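Local coordinates for glycoside hydrolase family protein (Novosphingobium sp. PP1Y, PDB 6Q2F) that probably hydrolyses terminal alpha-L-rhamnosyl linkages of glycosides, as an alpha-L-rhamnosidase, and binds a sodium ion, at residues A220-P225 / L373-L378; P268-S273 / P322-H327. All coordinates share one frame; numbering follows the deposited sequence.

From the N terminus, the chain leaves strand 206-217 and passes through loop 220-225 before entering the two antiparallel sheets of a beta sandwich. It then forms strand 268-277, which strand 316-325 returns to in contact 2, closing a loop of about 50 residues. Only later does the chain reach strand 366-374, whose end meets loop 220-225 in contact 1; contact 2 therefore lies wholly within this larger loop. The centres of the two contacts are about 8 Å apart, because strands 366-374 and 268-277 are neighbours in the same sheet. Contact 2 joins strand 268-277 to the outermost strand 316-325, and contact 1 ties the entry loop to the strand on the other flank of 268-277.

Contact 1. Residues A220-P225 / L373-L378; sequences ASLPVP and LHSDAL
The loop that leads into the beta sandwich, 220-225, packs here against the end of strand 366-374 and the first residue beyond it. A single polar bond and a single leucine carry the contact. Ser375 OG donates to Ala220 O at 2.7 Å, approaching nearly along the C=O axis (161°); the hydroxyl is set there by a chi1 of -37°, which leaves OG beside its own backbone N and anti to the carbonyl carbon. Leu222 lies alongside this bond. Its CG is 3.5 Å from Ser375 OG and its CD2 3.6 Å, so the branch carbon and one methyl flank the hydroxyl with hydrocarbon. With CG anti to the carbonyl carbon (chi1 -65°), the other methyl reaches on to the strand, where Leu222 CD1 meets Leu373 O at 3.4 Å and, more loosely, Leu373 CB at 4.4 Å. An alanine at Ser375 would remove the hydroxyl that grips Ala220 O and would probably leave the loop held to the strand end mainly by the leucine packing. Around this site, Leu222 also rests on Val269 of strand 268-277, while Leu373 turns into the sandwich against Val271 and Leu263. Backbone hydrogen bonds of His374 with Arg272 and Ser273 tie the end of strand 366-374 to strand 268-277.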
loop_
_atom_site.group_PDB
_atom_site.type_symbol
_atom_site.label_atom_id
_atom_site.label_comp_id
_atom_site.label_asym_id
_atom_site.label_seq_id
_atom_site.Cartn_x
_atom_site.Cartn_y
_atom_site.Cartn_z
ATOM N N ALA A 220 -37.862 3.042 30.379
ATOM C CA ALA A 220 -37.669 3.920 31.526
ATOM C C ALA A 220 -36.812 5.119 31.143
ATOM O O ALA A 220 -35.608 4.975 30.910
ATOM C CB ALA A 220 -37.028 3.153 32.688
ATOM N N SER A 221 -37.421 6.299 31.054
ATOM C CA SER A 221 -36.644 7.490 30.749
ATOM C C SER A 221 -35.691 7.796 31.899
ATOM O O SER A 221 -35.933 7.432 33.052
ATOM C CB SER A 221 -37.560 8.680 30.488
ATOM O OG SER A 221 -36.795 9.811 30.114
ATOM N N LEU A 222 -34.590 8.463 31.577
ATOM C CA LEU A 222 -33.581 8.618 32.610
ATOM C C LEU A 222 -33.504 10.059 33.095
ATOM O O LEU A 222 -33.543 10.991 32.283
ATOM C CB LEU A 222 -32.203 8.187 32.101
ATOM C CG LEU A 222 -32.043 6.706 31.749
ATOM C CD1 LEU A 222 -30.689 6.454 31.125
ATOM C CD2 LEU A 222 -32.216 5.851 32.986
ATOM N N PRO A 223 -33.391 10.266 34.406
ATOM C CA PRO A 223 -33.224 11.626 34.927
ATOM C C PRO A 223 -31.939 12.261 34.426
ATOM O O PRO A 223 -31.000 11.586 33.996
ATOM C CB PRO A 223 -33.184 11.426 36.449
ATOM C CG PRO A 223 -32.808 9.994 36.639
ATOM C CD PRO A 223 -33.418 9.261 35.480
ATOM N N VAL A 224 -31.910 13.587 34.484
ATOM C CA VAL A 224 -30.711 14.337 34.122
ATOM C C VAL A 224 -29.782 14.322 35.329
ATOM O O VAL A 224 -30.188 14.719 36.431
ATOM C CB VAL A 224 -31.046 15.771 33.680
ATOM C CG1 VAL A 224 -29.768 16.573 33.426
ATOM C CG2 VAL A 224 -31.943 15.748 32.442
ATOM N N PRO A 225 -28.550 13.858 35.177
ATOM C CA PRO A 225 -27.645 13.727 36.322
ATOM C C PRO A 225 -26.948 15.047 36.642
ATOM O O PRO A 225 -27.110 16.056 35.956
ATOM C CB PRO A 225 -26.648 12.668 35.845
ATOM C CG PRO A 225 -26.579 12.881 34.361
ATOM C CD PRO A 225 -27.966 13.310 33.938
ATOM N N LEU A 373 -26.203 8.010 28.426
ATOM C CA LEU A 373 -26.482 6.672 28.930
ATOM C C LEU A 373 -27.870 6.236 28.467
ATOM O O LEU A 373 -28.802 7.044 28.419
ATOM C CB LEU A 373 -26.393 6.633 30.457
ATOM C CG LEU A 373 -25.105 7.195 31.072
ATOM C CD1 LEU A 373 -25.102 7.040 32.581
ATOM C CD2 LEU A 373 -23.881 6.531 30.474
ATOM N N HIS A 374 -28.000 4.954 28.135
ATOM C CA HIS A 374 -29.233 4.400 27.587
ATOM C C HIS A 374 -29.754 3.279 28.475
ATOM O O HIS A 374 -28.985 2.412 28.907
ATOM C CB HIS A 374 -29.009 3.868 26.170
ATOM C CG HIS A 374 -28.602 4.916 25.184
ATOM N ND1 HIS A 374 -29.513 5.737 24.556
ATOM C CD2 HIS A 374 -27.384 5.273 24.709
ATOM C CE1 HIS A 374 -28.877 6.559 23.740
ATOM N NE2 HIS A 374 -27.585 6.296 23.812
ATOM N N SER A 375 -31.067 3.287 28.733
ATOM C CA SER A 375 -31.690 2.158 29.420
ATOM C C SER A 375 -31.683 0.914 28.541
ATOM O O SER A 375 -31.514 -0.203 29.039
ATOM C CB SER A 375 -33.128 2.494 29.816
ATOM O OG SER A 375 -33.264 3.839 30.231
ATOM N N ASP A 376 -31.879 1.085 27.237
ATOM C CA ASP A 376 -32.021 -0.044 26.335
ATOM C C ASP A 376 -30.669 -0.493 25.783
ATOM O O ASP A 376 -29.655 0.209 25.873
ATOM C CB ASP A 376 -32.977 0.295 25.187
ATOM C CG ASP A 376 -32.712 1.667 24.583
ATOM O OD1 ASP A 376 -32.082 2.512 25.259
ATOM O OD2 ASP A 376 -33.148 1.906 23.435
ATOM N N ALA A 377 -30.668 -1.690 25.213
ATOM C CA ALA A 377 -29.492 -2.240 24.562
ATOM C C ALA A 377 -29.426 -1.729 23.132
ATOM O O ALA A 377 -30.396 -1.852 22.379
ATOM C CB ALA A 377 -29.537 -3.768 24.582
ATOM N N LEU A 378 -28.290 -1.151 22.765
ATOM C CA LEU A 378 -28.067 -0.678 21.409
ATOM C C LEU A 378 -27.080 -1.612 20.715
ATOM O O LEU A 378 -26.442 -2.463 21.345
ATOM C CB LEU A 378 -27.543 0.766 21.411
ATOM C CG LEU A 378 -28.536 1.949 21.415
ATOM C CD1 LEU A 378 -29.614 1.745 22.434
ATOM C CD2 LEU A 378 -27.826 3.283 21.674
#

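Contact 2. Residues P268-S273 / P322-H327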
loop_
_atom_site.group_PDB
_atom_site.type_symbol
_atom_site.label_atom_id
_atom_site.label_comp_id
_atom_site.label_asym_id
_atom_site.label_seq_id
_atom_site.Cartn_x
_atom_site.Cartn_y
_atom_site.Cartn_z
ATOM N N PRO A 268 -30.535 4.590 42.042
ATOM C CA PRO A 268 -29.827 3.749 41.083
ATOM C C PRO A 268 -30.601 3.715 39.781
ATOM O O PRO A 268 -31.830 3.720 39.766
ATOM C CB PRO A 268 -29.800 2.379 41.769
ATOM C CG PRO A 268 -31.087 2.349 42.525
ATOM C CD PRO A 268 -31.318 3.784 42.996
ATOM N N VAL A 269 -29.864 3.732 38.677
ATOM C CA VAL A 269 -30.453 3.603 37.353
ATOM C C VAL A 269 -29.805 2.413 36.667
ATOM O O VAL A 269 -28.633 2.102 36.899
ATOM C CB VAL A 269 -30.293 4.882 36.503
ATOM C CG1 VAL A 269 -31.387 5.867 36.837
ATOM C CG2 VAL A 269 -28.925 5.508 36.731
ATOM N N THR A 270 -30.584 1.737 35.827
ATOM C CA THR A 270 -30.122 0.565 35.094
ATOM C C THR A 270 -29.689 1.008 33.699
ATOM O O THR A 270 -30.510 1.480 32.906
ATOM C CB THR A 270 -31.219 -0.493 35.032
ATOM O OG1 THR A 270 -32.293 -0.014 34.219
ATOM C CG2 THR A 270 -31.753 -0.761 36.425
ATOM N N VAL A 271 -28.397 0.870 33.410
ATOM C CA VAL A 271 -27.798 1.310 32.155
ATOM C C VAL A 271 -27.388 0.086 31.351
ATOM O O VAL A 271 -26.867 -0.886 31.910
ATOM C CB VAL A 271 -26.585 2.225 32.410
ATOM C CG1 VAL A 271 -25.907 2.592 31.109
ATOM C CG2 VAL A 271 -27.026 3.472 33.150
ATOM N N ARG A 272 -27.639 0.144 30.058
ATOM C CA ARG A 272 -27.272 -0.916 29.138
ATOM C C ARG A 272 -26.330 -0.477 28.025
ATOM O O ARG A 272 -25.664 -1.282 27.448
ATOM C CB ARG A 272 -28.505 -1.556 28.554
ATOM C CG ARG A 272 -29.112 -2.574 29.463
ATOM C CD ARG A 272 -30.450 -3.005 28.943
ATOM N NE ARG A 272 -31.161 -3.796 29.919
ATOM C CZ ARG A 272 -31.823 -3.277 30.943
ATOM N NH1 ARG A 272 -31.861 -1.976 31.109
ATOM N NH2 ARG A 272 -32.443 -4.061 31.792
ATOM N N SER A 273 -26.330 0.810 27.714
ATOM C CA SER A 273 -25.461 1.302 26.662
ATOM C C SER A 273 -25.092 2.756 26.871
ATOM O O SER A 273 -25.818 3.511 27.517
ATOM C CB SER A 273 -26.125 1.122 25.293
ATOM O OG SER A 273 -26.402 -0.243 25.035
ATOM N N PRO A 322 -26.684 -5.167 31.883
ATOM C CA PRO A 322 -27.133 -3.990 32.644
ATOM C C PRO A 322 -26.299 -3.737 33.892
ATOM O O PRO A 322 -25.655 -4.631 34.444
ATOM C CB PRO A 322 -28.583 -4.333 33.012
ATOM C CG PRO A 322 -28.995 -5.378 32.034
ATOM C CD PRO A 322 -27.755 -6.162 31.716
ATOM N N VAL A 323 -26.324 -2.481 34.334
ATOM C CA VAL A 323 -25.610 -2.040 35.527
ATOM C C VAL A 323 -26.532 -1.151 36.351
ATOM O O VAL A 323 -27.107 -0.194 35.822
ATOM C CB VAL A 323 -24.325 -1.278 35.160
ATOM C CG1 VAL A 323 -23.711 -0.662 36.397
ATOM C CG2 VAL A 323 -23.346 -2.203 34.466
ATOM N N GLU A 324 -26.655 -1.414 37.643
ATOM C CA GLU A 324 -27.477 -0.556 38.475
ATOM C C GLU A 324 -26.539 0.222 39.365
ATOM O O GLU A 324 -25.806 -0.332 40.151
ATOM C CB GLU A 324 -28.476 -1.374 39.268
ATOM C CG GLU A 324 -29.364 -0.535 40.148
ATOM C CD GLU A 324 -30.773 -1.036 40.215
ATOM O OE1 GLU A 324 -31.002 -2.228 40.011
ATOM O OE2 GLU A 324 -31.664 -0.229 40.467
ATOM N N ALA A 325 -26.569 1.524 39.217
ATOM C CA ALA A 325 -25.715 2.433 39.964
ATOM C C ALA A 325 -26.328 3.820 39.923
ATOM O O ALA A 325 -27.174 4.121 39.077
ATOM C CB ALA A 325 -24.285 2.456 39.409
ATOM N N ALA A 326 -25.901 4.655 40.868
ATOM C CA ALA A 326 -26.245 6.066 40.887
ATOM C C ALA A 326 -25.075 6.942 40.482
ATOM O O ALA A 326 -25.204 8.171 40.483
ATOM C CB ALA A 326 -26.744 6.476 42.275
ATOM N N HIS A 327 -23.934 6.348 40.145
ATOM C CA HIS A 327 -22.763 7.118 39.761
ATOM C C HIS A 327 -22.086 6.435 38.584
ATOM O O HIS A 327 -21.802 5.235 38.633
ATOM C CB HIS A 327 -21.791 7.264 40.937
ATOM C CG HIS A 327 -22.465 7.436 42.262
ATOM N ND1 HIS A 327 -22.635 8.667 42.858
ATOM C CD2 HIS A 327 -23.020 6.531 43.104
ATOM C CE1 HIS A 327 -23.263 8.512 44.010
ATOM N NE2 HIS A 327 -23.510 7.226 44.182
#
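Strands 268-273 and 322-325 run antiparallel, their directions 163° apart, with Val269-Ala325 and Val271-Val323 as hydrogen-bonded pairs and Thr270-Glu324 as the non-hydrogen-bonded pair between them. Val269 N to Ala325 O is short and straight at the hydrogen (2.7 Å, 173°), though its donor stands above the carbonyl plane; Val323 N to Val271 O is more bent (3.0 Å, 139°) but in plane. Val269, Val271 and Val323 share one face and pack on Phe328 of strand 327-331. On the face of Thr270, Glu324 starts with CG anti to the backbone N, then bends at chi2 and lies beside Pro268, its OE2 3.3 Å from Pro268 CG; Glu324 CD also meets Thr270 CG2 at 3.9 Å. At the other end Arg272 crosses Pro322 obliquely, Pro322 CB sitting 3.9 Å above the centre of the guanidinium plane, while Arg272 NH1 bonds to Ser375 O. Arg272 and Ser273 together oppose His374 in a classic beta bulge. The register gives the four N-H bonds to the two valine-containing pairs; Pro268 and Pro322 meet the partner strand through CA-H...O contacts, such as Pro322 CA to Val271 O (3.2 Å), and through rings in van der Waals contact with a charged side chain.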